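Baccell_00875 (PDB 5NO8) probably acts as a polysaccharide lyase that removes the rhamnose caps, linked to glucuronic acid, from complex arabinogalactan proteins. Local coordinates at residues N450-A455 / F489-I494; W614-G619 / D681-Y686; P547-L552 / R570-L575. One frame throughout, in Å; residues are numbered along the deposited sequence.

Interaction 1. Residues N450-A455 / F489-I494; sequences NYMWVA and FYAIGI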
loop_
_atom_site.group_PDB
_atom_site.type_symbol
_atom_site.label_atom_id
_atom_site.label_comp_id
_atom_site.label_asym_id
_atom_site.label_seq_id
_atom_site.Cartn_x
_atom_site.Cartn_y
_atom_site.Cartn_z
ATOM N N ASN A 450 15.719 10.987 10.178
ATOM C CA ASN A 450 15.785 10.666 11.592
ATOM C C ASN A 450 15.611 11.902 12.463
ATOM O O ASN A 450 15.090 11.791 13.576
ATOM C CB ASN A 450 17.102 9.968 11.947
ATOM C CG ASN A 450 17.282 8.642 11.234
ATOM O OD1 ASN A 450 16.340 8.093 10.643
ATOM N ND2 ASN A 450 18.496 8.101 11.307
ATOM N N TYR A 451 16.004 13.070 11.954
ATOM C CA TYR A 451 15.944 14.323 12.724
ATOM C C TYR A 451 14.518 14.798 12.986
ATOM O O TYR A 451 14.239 15.400 14.032
ATOM C CB TYR A 451 16.669 15.442 11.981
ATOM C CG TYR A 451 18.173 15.279 11.944
ATOM C CD1 TYR A 451 18.767 14.294 11.150
ATOM C CD2 TYR A 451 19.006 16.116 12.705
ATOM C CE1 TYR A 451 20.139 14.135 11.113
ATOM C CE2 TYR A 451 20.390 15.973 12.671
ATOM C CZ TYR A 451 20.954 14.982 11.873
ATOM O OH TYR A 451 22.317 14.811 11.827
ATOM N N MET A 452 13.632 14.595 12.010
ATOM C CA MET A 452 12.234 15.026 12.143
ATOM C C MET A 452 11.540 14.280 13.258
ATOM O O MET A 452 10.734 14.855 13.978
ATOM C CB MET A 452 11.454 14.783 10.860
ATOM C CG MET A 452 11.987 15.499 9.631
ATOM S SD MET A 452 12.327 17.261 9.913
ATOM C CE MET A 452 14.037 17.226 10.414
ATOM N N TRP A 453 11.850 12.996 13.361
ATOM C CA TRP A 453 11.184 12.107 14.315
ATOM C C TRP A 453 11.715 12.345 15.721
ATOM O O TRP A 453 10.941 12.361 16.677
ATOM C CB TRP A 453 11.353 10.654 13.900
ATOM C CG TRP A 453 10.809 10.368 12.523
ATOM C CD1 TRP A 453 9.698 10.926 11.934
ATOM C CD2 TRP A 453 11.368 9.472 11.563
ATOM N NE1 TRP A 453 9.532 10.413 10.677
ATOM C CE2 TRP A 453 10.544 9.520 10.421
ATOM C CE3 TRP A 453 12.483 8.624 11.562
ATOM C CZ2 TRP A 453 10.799 8.743 9.279
ATOM C CZ3 TRP A 453 12.745 7.864 10.427
ATOM C CH2 TRP A 453 11.895 7.925 9.303
ATOM N N VAL A 454 13.028 12.566 15.840
ATOM C CA VAL A 454 13.603 12.991 17.112
ATOM C C VAL A 454 13.013 14.321 17.565
ATOM O O VAL A 454 12.664 14.462 18.725
ATOM C CB VAL A 454 15.148 13.059 17.062
ATOM C CG1 VAL A 454 15.704 13.786 18.297
ATOM C CG2 VAL A 454 15.707 11.664 17.005
ATOM N N ALA A 455 12.904 15.295 16.670
ATOM C CA ALA A 455 12.309 16.583 16.999
ATOM C C ALA A 455 10.852 16.473 17.411
ATOM O O ALA A 455 10.411 17.114 18.373
ATOM C CB ALA A 455 12.417 17.527 15.829
ATOM N N PHE A 489 14.698 18.729 1.471
ATOM C CA PHE A 489 14.619 17.298 1.799
ATOM C C PHE A 489 13.144 17.009 2.108
ATOM O O PHE A 489 12.536 17.678 2.951
ATOM C CB PHE A 489 15.527 16.968 2.993
ATOM C CG PHE A 489 15.821 15.486 3.183
ATOM C CD1 PHE A 489 14.858 14.619 3.724
ATOM C CD2 PHE A 489 17.081 14.969 2.895
ATOM C CE1 PHE A 489 15.143 13.269 3.927
ATOM C CE2 PHE A 489 17.373 13.629 3.104
ATOM C CZ PHE A 489 16.401 12.769 3.614
ATOM N N TYR A 490 12.578 16.008 1.437
ATOM C CA TYR A 490 11.159 15.671 1.558
ATOM C C TYR A 490 10.969 14.686 2.710
ATOM O O TYR A 490 10.561 13.524 2.523
ATOM C CB TYR A 490 10.634 15.084 0.259
ATOM C CG TYR A 490 10.443 16.090 -0.851
ATOM C CD1 TYR A 490 11.525 16.767 -1.424
ATOM C CD2 TYR A 490 9.176 16.362 -1.333
ATOM C CE1 TYR A 490 11.320 17.701 -2.442
ATOM C CE2 TYR A 490 8.960 17.286 -2.352
ATOM C CZ TYR A 490 10.040 17.958 -2.907
ATOM O OH TYR A 490 9.791 18.871 -3.928
ATOM N N ALA A 491 11.216 15.166 3.912
ATOM C CA ALA A 491 11.227 14.292 5.085
ATOM C C ALA A 491 9.788 13.984 5.480
ATOM O O ALA A 491 8.896 14.792 5.246
ATOM C CB ALA A 491 11.946 14.976 6.239
ATOM N N ILE A 492 9.599 12.829 6.119
ATOM C CA ILE A 492 8.296 12.401 6.579
ATOM C C ILE A 492 7.991 13.018 7.955
ATOM O O ILE A 492 8.797 12.919 8.895
ATOM C CB ILE A 492 8.232 10.871 6.700
ATOM C CG1 ILE A 492 8.453 10.218 5.325
ATOM C CG2 ILE A 492 6.880 10.456 7.290
ATOM C CD1 ILE A 492 8.936 8.792 5.419
ATOM N N GLY A 493 6.816 13.623 8.062
ATOM C CA GLY A 493 6.324 14.120 9.336
ATOM C C GLY A 493 7.176 15.260 9.863
ATOM O O GLY A 493 7.548 15.279 11.037
ATOM N N ILE A 494 7.507 16.209 8.988
ATOM C CA ILE A 494 8.195 17.420 9.437
ATOM C C ILE A 494 7.203 18.076 10.409
ATOM O O ILE A 494 6.077 18.348 10.016
ATOM C CB ILE A 494 8.510 18.354 8.258
ATOM C CG1 ILE A 494 9.510 17.673 7.307
ATOM C CG2 ILE A 494 9.063 19.682 8.776
ATOM C CD1 ILE A 494 9.567 18.295 5.926
#

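Interaction 2. Residues W614-G619 / D681-Y686; sequences WSTITG and DWALVY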
loop_
_atom_site.group_PDB
_atom_site.type_symbol
_atom_site.label_atom_id
_atom_site.label_comp_id
_atom_site.label_asym_id
_atom_site.label_seq_id
_atom_site.Cartn_x
_atom_site.Cartn_y
_atom_site.Cartn_z
ATOM N N TRP A 614 3.226 3.496 6.440
ATOM C CA TRP A 614 3.342 4.842 5.844
ATOM C C TRP A 614 2.160 5.230 4.954
ATOM O O TRP A 614 1.973 6.409 4.649
ATOM C CB TRP A 614 4.652 5.077 5.118
ATOM C CG TRP A 614 5.879 5.246 5.944
ATOM C CD1 TRP A 614 7.067 4.694 5.668
ATOM C CD2 TRP A 614 6.088 6.052 7.132
ATOM N NE1 TRP A 614 8.002 5.064 6.587
ATOM C CE2 TRP A 614 7.426 5.899 7.498
ATOM C CE3 TRP A 614 5.259 6.844 7.939
ATOM C CZ2 TRP A 614 7.976 6.518 8.638
ATOM C CZ3 TRP A 614 5.800 7.447 9.062
ATOM C CH2 TRP A 614 7.132 7.297 9.389
ATOM N N SER A 615 1.300 4.277 4.582
ATOM C CA SER A 615 0.027 4.628 3.967
ATOM C C SER A 615 -0.765 5.632 4.817
ATOM O O SER A 615 -1.583 6.360 4.291
ATOM C CB SER A 615 -0.870 3.403 3.715
ATOM O OG SER A 615 -1.278 2.751 4.938
ATOM N N THR A 616 -0.532 5.647 6.126
ATOM C CA THR A 616 -1.250 6.589 7.001
ATOM C C THR A 616 -0.823 8.030 6.813
ATOM O O THR A 616 -1.549 8.913 7.205
ATOM C CB THR A 616 -1.160 6.210 8.494
ATOM O OG1 THR A 616 0.179 6.259 8.966
ATOM C CG2 THR A 616 -1.721 4.791 8.726
ATOM N N ILE A 617 0.316 8.284 6.160
ATOM C CA ILE A 617 0.677 9.674 5.884
ATOM C C ILE A 617 -0.383 10.295 4.983
ATOM O O ILE A 617 -0.730 11.459 5.135
ATOM C CB ILE A 617 2.053 9.814 5.182
ATOM C CG1 ILE A 617 3.173 9.155 5.968
ATOM C CG2 ILE A 617 2.388 11.302 5.027
ATOM C CD1 ILE A 617 4.407 8.938 5.125
ATOM N N THR A 618 -0.923 9.513 4.032
ATOM C CA THR A 618 -2.008 9.989 3.202
ATOM C C THR A 618 -3.245 10.347 4.042
ATOM O O THR A 618 -3.895 11.338 3.777
ATOM C CB THR A 618 -2.341 8.969 2.105
ATOM O OG1 THR A 618 -1.182 8.828 1.277
ATOM C CG2 THR A 618 -3.510 9.404 1.246
ATOM N N GLY A 619 -3.534 9.544 5.063
ATOM C CA GLY A 619 -4.557 9.887 6.042
ATOM C C GLY A 619 -4.272 11.236 6.694
ATOM O O GLY A 619 -5.166 12.040 6.808
ATOM N N ASP A 681 4.363 1.368 14.496
ATOM C CA ASP A 681 3.607 2.133 15.497
ATOM C C ASP A 681 3.316 3.560 15.050
ATOM O O ASP A 681 2.383 4.185 15.543
ATOM C CB ASP A 681 4.273 2.022 16.853
ATOM C CG ASP A 681 4.224 0.601 17.361
ATOM O OD1 ASP A 681 3.113 0.014 17.365
ATOM O OD2 ASP A 681 5.269 0.025 17.698
ATOM N N TRP A 682 4.048 4.065 14.048
ATOM C CA TRP A 682 3.613 5.276 13.356
ATOM C C TRP A 682 2.161 5.254 12.849
ATOM O O TRP A 682 1.518 6.291 12.753
ATOM C CB TRP A 682 4.550 5.625 12.167
ATOM C CG TRP A 682 5.895 6.078 12.586
ATOM C CD1 TRP A 682 7.050 5.381 12.503
ATOM C CD2 TRP A 682 6.230 7.347 13.168
ATOM N NE1 TRP A 682 8.100 6.129 12.988
ATOM C CE2 TRP A 682 7.621 7.335 13.418
ATOM C CE3 TRP A 682 5.486 8.468 13.535
ATOM C CZ2 TRP A 682 8.292 8.423 14.014
ATOM C CZ3 TRP A 682 6.155 9.557 14.138
ATOM C CH2 TRP A 682 7.554 9.518 14.341
ATOM N N ALA A 683 1.633 4.081 12.489
ATOM C CA ALA A 683 0.245 4.050 12.061
ATOM C C ALA A 683 -0.684 4.540 13.168
ATOM O O ALA A 683 -1.670 5.204 12.876
ATOM C CB ALA A 683 -0.152 2.669 11.568
ATOM N N LEU A 684 -0.365 4.230 14.417
ATOM C CA LEU A 684 -1.197 4.678 15.540
ATOM C C LEU A 684 -0.913 6.141 15.892
ATOM O O LEU A 684 -1.804 6.868 16.300
ATOM C CB LEU A 684 -1.028 3.763 16.737
ATOM C CG LEU A 684 -1.554 2.338 16.562
ATOM C CD1 LEU A 684 -1.293 1.549 17.841
ATOM C CD2 LEU A 684 -3.020 2.320 16.160
ATOM N N VAL A 685 0.323 6.583 15.680
ATOM C CA VAL A 685 0.614 8.016 15.769
ATOM C C VAL A 685 -0.304 8.812 14.857
ATOM O O VAL A 685 -0.888 9.825 15.257
ATOM C CB VAL A 685 2.102 8.315 15.442
ATOM C CG1 VAL A 685 2.357 9.825 15.331
ATOM C CG2 VAL A 685 3.033 7.672 16.453
ATOM N N TYR A 686 -0.468 8.354 13.614
ATOM C CA TYR A 686 -1.317 9.043 12.684
ATOM C C TYR A 686 -2.807 8.790 12.904
ATOM O O TYR A 686 -3.641 9.670 12.621
ATOM C CB TYR A 686 -0.851 8.774 11.253
ATOM C CG TYR A 686 0.395 9.576 10.955
ATOM C CD1 TYR A 686 0.338 10.962 10.877
ATOM C CD2 TYR A 686 1.624 8.972 10.869
ATOM C CE1 TYR A 686 1.476 11.716 10.625
ATOM C CE2 TYR A 686 2.774 9.714 10.618
ATOM C CZ TYR A 686 2.684 11.081 10.486
ATOM O OH TYR A 686 3.816 11.801 10.232
#

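Interaction 3. Residues P547-L552 / R570-L575; sequences PAIQFL and RQMPVL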
loop_
_atom_site.group_PDB
_atom_site.type_symbol
_atom_site.label_atom_id
_atom_site.label_comp_id
_atom_site.label_asym_id
_atom_site.label_seq_id
_atom_site.Cartn_x
_atom_site.Cartn_y
_atom_site.Cartn_z
ATOM N N PRO A 547 4.499 13.253 2.145
ATOM C CA PRO A 547 5.138 14.244 3.037
ATOM C C PRO A 547 5.234 15.672 2.485
ATOM O O PRO A 547 5.141 16.621 3.273
ATOM C CB PRO A 547 6.534 13.686 3.209
ATOM C CG PRO A 547 6.341 12.220 3.119
ATOM C CD PRO A 547 5.335 12.053 2.018
ATOM N N ALA A 548 5.420 15.818 1.169
ATOM C CA ALA A 548 5.407 17.148 0.538
ATOM C C ALA A 548 4.121 17.861 0.872
ATOM O O ALA A 548 4.123 19.011 1.311
ATOM C CB ALA A 548 5.550 17.046 -0.987
ATOM N N ILE A 549 3.011 17.160 0.704
ATOM C CA ILE A 549 1.700 17.761 0.860
ATOM C C ILE A 549 1.365 17.944 2.347
ATOM O O ILE A 549 0.715 18.943 2.722
ATOM C CB ILE A 549 0.617 16.913 0.168
ATOM C CG1 ILE A 549 0.951 16.726 -1.317
ATOM C CG2 ILE A 549 -0.758 17.517 0.324
ATOM C CD1 ILE A 549 -0.007 15.810 -2.038
ATOM N N GLN A 550 1.804 16.988 3.169
ATOM C CA GLN A 550 1.671 17.024 4.637
ATOM C C GLN A 550 2.346 18.299 5.161
ATOM O O GLN A 550 1.770 19.062 5.943
ATOM C CB GLN A 550 2.339 15.773 5.241
ATOM C CG GLN A 550 2.302 15.618 6.755
ATOM C CD GLN A 550 3.206 14.490 7.260
ATOM O OE1 GLN A 550 4.211 14.116 6.620
ATOM N NE2 GLN A 550 2.860 13.945 8.422
ATOM N N PHE A 551 3.548 18.546 4.668
ATOM C CA PHE A 551 4.288 19.754 5.035
ATOM C C PHE A 551 3.598 21.036 4.582
ATOM O O PHE A 551 3.386 21.969 5.387
ATOM C CB PHE A 551 5.686 19.705 4.447
ATOM C CG PHE A 551 6.486 20.924 4.760
ATOM C CD1 PHE A 551 7.219 20.981 5.906
ATOM C CD2 PHE A 551 6.445 22.028 3.914
ATOM C CE1 PHE A 551 7.948 22.112 6.234
ATOM C CE2 PHE A 551 7.163 23.160 4.220
ATOM C CZ PHE A 551 7.914 23.202 5.374
ATOM N N LEU A 552 3.260 21.098 3.299
ATOM C CA LEU A 552 2.633 22.288 2.740
ATOM C C LEU A 552 1.290 22.633 3.370
ATOM O O LEU A 552 0.985 23.814 3.571
ATOM C CB LEU A 552 2.484 22.187 1.229
ATOM C CG LEU A 552 3.775 22.184 0.393
ATOM C CD1 LEU A 552 3.428 21.718 -1.000
ATOM C CD2 LEU A 552 4.436 23.554 0.328
ATOM N N ARG A 570 -2.758 21.220 -6.287
ATOM C CA ARG A 570 -2.122 20.686 -7.499
ATOM C C ARG A 570 -1.613 19.248 -7.296
ATOM O O ARG A 570 -1.707 18.434 -8.210
ATOM C CB ARG A 570 -0.953 21.577 -7.995
ATOM C CG ARG A 570 -1.408 22.768 -8.836
ATOM C CD ARG A 570 -0.223 23.465 -9.532
ATOM N NE ARG A 570 0.633 24.158 -8.569
ATOM C CZ ARG A 570 0.401 25.375 -8.060
ATOM N NH1 ARG A 570 -0.667 26.087 -8.429
ATOM N NH2 ARG A 570 1.252 25.887 -7.175
ATOM N N GLN A 571 -1.064 18.961 -6.120
ATOM C CA GLN A 571 -0.443 17.665 -5.854
ATOM C C GLN A 571 -1.419 16.585 -5.376
ATOM O O GLN A 571 -1.099 15.397 -5.481
ATOM C CB GLN A 571 0.712 17.807 -4.883
ATOM C CG GLN A 571 1.891 18.596 -5.466
ATOM C CD GLN A 571 3.178 18.440 -4.684
ATOM O OE1 GLN A 571 3.403 17.419 -4.023
ATOM N NE2 GLN A 571 4.052 19.460 -4.754
ATOM N N MET A 572 -2.594 16.973 -4.892
ATOM C CA MET A 572 -3.539 15.987 -4.313
ATOM C C MET A 572 -3.884 14.842 -5.261
ATOM O O MET A 572 -3.862 13.710 -4.815
ATOM C CB MET A 572 -4.821 16.640 -3.800
ATOM C CG MET A 572 -4.637 17.339 -2.468
ATOM S SD MET A 572 -4.465 16.186 -1.088
ATOM C CE MET A 572 -6.151 15.638 -0.972
ATOM N N PRO A 573 -4.187 15.124 -6.556
ATOM C CA PRO A 573 -4.528 14.020 -7.476
ATOM C C PRO A 573 -3.387 13.028 -7.700
ATOM O O PRO A 573 -3.631 11.825 -7.902
ATOM C CB PRO A 573 -4.896 14.738 -8.780
ATOM C CG PRO A 573 -5.244 16.130 -8.361
ATOM C CD PRO A 573 -4.280 16.420 -7.256
ATOM N N VAL A 574 -2.158 13.518 -7.660
ATOM C CA VAL A 574 -0.980 12.694 -7.748
ATOM C C VAL A 574 -0.852 11.781 -6.511
ATOM O O VAL A 574 -0.523 10.586 -6.634
ATOM C CB VAL A 574 0.267 13.579 -8.020
ATOM C CG1 VAL A 574 1.550 12.808 -7.904
ATOM C CG2 VAL A 574 0.148 14.215 -9.406
ATOM N N LEU A 575 -1.175 12.310 -5.331
ATOM C CA LEU A 575 -1.177 11.481 -4.129
ATOM C C LEU A 575 -2.305 10.458 -4.133
ATOM O O LEU A 575 -2.106 9.286 -3.732
ATOM C CB LEU A 575 -1.312 12.344 -2.871
ATOM C CG LEU A 575 -1.326 11.566 -1.560
ATOM C CD1 LEU A 575 -0.076 10.754 -1.426
ATOM C CD2 LEU A 575 -1.435 12.506 -0.377
#

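Interaction 1. Residues N450-A455 / F489-I494
The contact is unusually tight at one point: CG of Met-452 comes to 3.4 Å from CB of Ala-491, closer than ordinary van der Waals packing of two carbons. The torsions of Met-452 account for this. Chi1 of -60°, with CG anti to the carbonyl carbon, brings CG to Ala-491; chi2 of -48° lays SD beside Ile-494, 3.9 Å from its CG1, and chi3 then bends the terminal methyl. The two side chains lie side by side and point the same way. Leu-478 and Met-481 of helix 469-485 also touch Met-452.

Trp-453, the next residue on helix 448-465, meets the loop through its indole. NE1 lies 3.2 Å from O of Ile-492, an oblique approach to the ring, while CZ2 reaches CB of Ile-492 at 4.2 Å. At Gly-493 phi is +66°, a turn of the chain that glycine adopts readily, and its O comes within 3.9 Å of CB of Met-452. The loop, which links helices 469-485 and 496-505 of the helical domain, thus packs on helix 448-465, while helix 542-559 supplies Pro-547 against Ile-492 and Phe-551 against Ile-494. Apart from the indole N-H side, the segments meet mainly through apolar surfaces, which implies a close, fully buried fit of methylene on methyl at Ala-491 and of sulphur on CG1 at Ile-494.

Interaction 2. Residues W614-G619 / D681-Y686
Aromatic contacts come first. Trp-614 departs from its own backbone in a direction away from residues 681-686, yet its six-membered ring returns to them, laying CH2 over one face of the Trp-682 indole, 3.6 Å from CG. The six-membered ring of Trp-614 and the five-membered ring of Trp-682 have centroids 4.7 Å apart and planes at 33°, an oblique pair. The same benzo edge serves Tyr-686: CZ3 of Trp-614 and CE2 of Tyr-686 meet edge to edge at 4.1 Å.

Aliphatic packing is carried by Thr-616, whose CG2 lies 3.9 Å from CB of Ala-683.

The polar groups find partners outside the segments. The hydroxyl OG1 of Thr-616, in the crowded position between backbone N and carbonyl carbon, lies 3.6 Å from CB of Tyr-686 while bonded to O of Tyr-613; NE1 of Trp-682 bonds to O of Glu-394, and OH of Tyr-686 to NE2 of Gln-550. The short helix axes run parallel, at 6° and 9.1 Å, consistent with neighbouring helices of one layer in an alpha/alpha toroid. With these buried groups bonded elsewhere, ring and methyl surfaces hold the two helices together here.

Interaction 3. Residues P547-L552 / R570-L575
Ile-549 has CG1 anti to the carbonyl carbon (chi1 -57°) and CD1 extended beyond it (chi2 175°), so its longer branch reaches straight across to helix 562-576. From the other side Gln-571 also sets CG anti to the carbonyl carbon, and its chain continues extended toward helix 542-559. The two side chains therefore slide past each other in opposite directions: CD1 of Ile-549 ends 3.5 Å from CB of Gln-571, at the root of that residue, while OE1 of Gln-571 comes back to within 3.7 Å of both CG1 of Ile-549 and CB of Ala-548. The same CD1 is 3.8 Å from CB of Leu-575, one turn along, and 3.6 Å from the backbone O of Gln-571.

The two helices follow each other in the chain with a very short connection, forming an alpha-alpha hairpin; their short axes cross at -145° and approach to 10.1 Å, so the arms are antiparallel but well splayed. Helix 562-576 is kinked at Pro-573, whose N carries no hydrogen for a bond to the preceding turn. Ile-549 also uses its shorter branch, CG2, which faces SD of Met-572 at 4.2 Å; the two side chains cross obliquely, and Val-621 of helix 615-629 touches both.

Although Gln-571 packs through its aliphatic part, its amide is engaged elsewhere: OE1 bonds to OH of Tyr-533 and NE2 to OE2 of Glu-567. These two bonds are consistent with a fixed amide rotation. CD1 of Leu-552 lies 4.4 Å from NE2 of Gln-571.

From the N terminus, interaction 1 comes first and closes a largely helical excursion through helix 469-485. Interaction 3 then closes the hairpin of helices 542-559 and 562-576. Interaction 2 comes last, spanning 61 residues, and brings the C-terminal helix 682-692 to helix 615-629. The three are in series: none nests or crosses. In space they adjoin, with centres 14 to 16 Å apart. Trp-453 touches Trp-614 and Trp-682, joining interactions 1 and 2. Gln-550, on 547-552, ties interaction 3 to both others, its OE1 3.0 Å from N of Gly-493 and its NE2 3.0 Å from OH of Tyr-686. Helix 448-465, the loop before helix 496-505, that hairpin and helices 615-629 and 682-692 are thus joined.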